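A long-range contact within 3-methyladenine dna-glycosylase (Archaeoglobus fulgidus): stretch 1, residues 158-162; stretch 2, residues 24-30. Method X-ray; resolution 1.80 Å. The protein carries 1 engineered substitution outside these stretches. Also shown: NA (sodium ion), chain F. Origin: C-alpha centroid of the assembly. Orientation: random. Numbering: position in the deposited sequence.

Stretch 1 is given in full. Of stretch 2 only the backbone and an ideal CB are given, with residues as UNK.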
# COMPACT_ATOMS: atom_id res chain seq x y z
N PHE A 158 -9.53 -10.82 -13.43
CA PHE A 158 -9.12 -9.63 -12.65
C PHE A 158 -9.89 -9.60 -11.32
O PHE A 158 -11.13 -9.66 -11.31
CB PHE A 158 -9.41 -8.34 -13.41
CG PHE A 158 -8.65 -8.20 -14.71
CD1 PHE A 158 -7.62 -7.26 -14.83
CD2 PHE A 158 -8.97 -9.01 -15.82
CE1 PHE A 158 -6.91 -7.13 -16.04
CE2 PHE A 158 -8.26 -8.88 -17.02
CZ PHE A 158 -7.23 -7.94 -17.13
N TYR A 159 -9.17 -9.46 -10.21
CA TYR A 159 -9.78 -9.54 -8.88
C TYR A 159 -9.78 -8.16 -8.22
O TYR A 159 -8.82 -7.39 -8.38
CB TYR A 159 -9.04 -10.58 -8.02
CG TYR A 159 -8.90 -11.94 -8.70
CD1 TYR A 159 -9.82 -12.97 -8.47
CD2 TYR A 159 -7.84 -12.18 -9.59
CE1 TYR A 159 -9.67 -14.24 -9.13
CE2 TYR A 159 -7.69 -13.41 -10.23
CZ TYR A 159 -8.60 -14.44 -9.99
OH TYR A 159 -8.40 -15.65 -10.67
N GLY A 160 -10.85 -7.84 -7.49
CA GLY A 160 -10.95 -6.58 -6.72
C GLY A 160 -11.10 -6.81 -5.22
O GLY A 160 -11.55 -7.87 -4.79
N PHE A 161 -10.73 -5.81 -4.40
CA PHE A 161 -10.98 -5.91 -2.98
C PHE A 161 -12.50 -5.75 -2.73
O PHE A 161 -13.14 -4.95 -3.38
CB PHE A 161 -10.21 -4.85 -2.18
CG PHE A 161 -10.13 -5.17 -0.71
CD1 PHE A 161 -9.21 -6.10 -0.23
CD2 PHE A 161 -11.04 -4.58 0.20
CE1 PHE A 161 -9.17 -6.42 1.11
CE2 PHE A 161 -11.00 -4.92 1.55
CZ PHE A 161 -10.07 -5.83 2.01
N PRO A 162 -13.07 -6.53 -1.80
CA PRO A 162 -14.52 -6.42 -1.47
C PRO A 162 -14.99 -4.99 -1.21
O PRO A 162 -14.28 -4.23 -0.53
CB PRO A 162 -14.64 -7.27 -0.20
CG PRO A 162 -13.57 -8.32 -0.37
CD PRO A 162 -12.41 -7.58 -1.01
N UNK A 24 -0.70 -14.61 -6.04
CA UNK A 24 -1.96 -14.74 -5.37
C UNK A 24 -2.77 -13.44 -5.48
O UNK A 24 -2.20 -12.37 -5.31
CB UNK A 24 -1.74 -15.12 -3.91
N UNK A 25 -4.08 -13.52 -5.82
CA UNK A 25 -4.90 -12.30 -5.92
C UNK A 25 -5.16 -11.65 -4.57
O UNK A 25 -6.01 -12.13 -3.80
CB UNK A 25 -6.24 -12.62 -6.59
N UNK A 26 -4.42 -10.59 -4.27
CA UNK A 26 -4.47 -10.01 -2.93
C UNK A 26 -5.08 -8.57 -2.76
O UNK A 26 -4.90 -8.00 -1.70
CB UNK A 26 -3.03 -9.99 -2.40
N UNK A 27 -5.84 -8.02 -3.73
CA UNK A 27 -6.37 -8.56 -4.99
C UNK A 27 -5.40 -8.51 -6.17
O UNK A 27 -5.70 -9.10 -7.22
CB UNK A 27 -7.64 -7.80 -5.37
N UNK A 28 -4.27 -7.80 -6.01
CA UNK A 28 -3.36 -7.60 -7.14
C UNK A 28 -2.74 -8.93 -7.54
O UNK A 28 -2.36 -9.74 -6.67
CB UNK A 28 -2.27 -6.58 -6.79
N UNK A 29 -2.60 -9.11 -8.85
CA UNK A 29 -1.83 -10.21 -9.43
C UNK A 29 -0.74 -9.64 -10.33
O UNK A 29 -1.00 -8.75 -11.15
CB UNK A 29 -2.74 -11.16 -10.21
N UNK A 30 0.46 -10.17 -10.16
CA UNK A 30 1.58 -9.80 -11.00
C UNK A 30 2.11 -11.11 -11.61
O UNK A 30 2.52 -12.03 -10.90
CB UNK A 30 2.66 -9.05 -10.21
NA NA F . -0.78 -10.65 -5.31

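Position 24 has nothing of stretch 1 within reach of its ideal CB, so this contact leaves its side chain free. The backbone O of residue 24 lies 2.2 Å from the sodium ion NA. The residue is Leu24, which serves the metal through its backbone.

Position 25 is different. CA-to-CB points toward stretch 1, and the ideal CB lies a tight 3.4 Å from Tyr159 CD2, against the face of an aromatic ring. A flat, compact aliphatic group suits such a surface; with phi at -70° and psi at 102°, proline is admissible, as are alanine or valine. The deposited Pro25 lays its ring over the phenol: its CG sits 3.8 Å from the centroid of the Tyr159 ring, 17° off the normal, a CH-pi contact, while its CB comes to 3.5 Å from Tyr159 CD2.

At position 26 CA-to-CB points away, so stretch 1 sets no demand. The sodium ion lies on this other side, favouring a short side chain with an oxygen. Thr26 supplies one, with OG1 2.8 Å from NA and chi1 in p; its backbone N also donates to O of residue 28 at 3.3 Å.

Position 27 is preceded by a cis peptide, visible in the backbone and a strong hint of proline. Its CB points toward stretch 1 and is crowded, with the ideal CB 3.3 Å from Tyr159 O and 3.6 Å from Gly160 C, so a slim side chain is favoured, and an apolar one also suits the nearby Phe161. Pro27 fits the cis bond and the tight space. Its CB packs 3.4 Å from Tyr159 O, its CG reaches 4.3 Å from Phe161 CB, and its CD lies at the edge of the Phe161 ring. No direct hydrogen bond crosses here; instead water 1 bridges the backbones, donating to Pro27 O at 2.9 Å and accepting from Tyr159 N at 3.0 Å.

Position 28 turns its CB away, and stretch 1 would tolerate many residues, polar ones included. It is Asp28, whose OD1 is hydrogen-bonded elsewhere in the structure and whose backbone O binds NA at 2.3 Å.

Position 29, in a strand with phi at -123°, again points toward stretch 1, but its ideal CB is 5.2 Å from Tyr159 CD2. That gap asks for a modest apolar branch; valine, isoleucine or leucine could fit. Val29, chi1 in t, brings CG2 to 4.1 Å from Tyr159 CD2.

Position 30 is out of reach, and its extended backbone suits beta-branched residues. Val30 is one.

Stretch 2, residues 24-30: LPTPDVV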
# COMPACT_ATOMS: atom_id res chain seq x y z
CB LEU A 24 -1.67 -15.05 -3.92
CG LEU A 24 -2.76 -15.67 -3.05
CD1 LEU A 24 -3.07 -17.10 -3.51
CD2 LEU A 24 -2.24 -15.65 -1.63
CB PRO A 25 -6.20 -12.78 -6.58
CG PRO A 25 -5.83 -14.18 -7.18
CD PRO A 25 -4.86 -14.72 -6.19
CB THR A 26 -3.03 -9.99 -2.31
OG1 THR A 26 -2.14 -9.35 -3.22
CG2 THR A 26 -2.49 -11.42 -1.99
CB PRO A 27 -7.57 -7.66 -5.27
CG PRO A 27 -7.11 -6.32 -4.72
CD PRO A 27 -6.30 -6.63 -3.51
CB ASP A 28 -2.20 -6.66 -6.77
CG ASP A 28 -2.67 -5.38 -6.11
OD1 ASP A 28 -2.46 -4.33 -6.73
OD2 ASP A 28 -3.24 -5.46 -4.98
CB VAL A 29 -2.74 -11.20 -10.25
CG1 VAL A 29 -1.91 -12.28 -10.94
CG2 VAL A 29 -3.74 -11.89 -9.32
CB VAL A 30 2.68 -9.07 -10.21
CG1 VAL A 30 3.82 -8.69 -11.15
CG2 VAL A 30 2.10 -7.80 -9.54
O HOH W 1 -6.14 -9.20 -10.04
O HOH W 2 0.50 -9.05 -4.84
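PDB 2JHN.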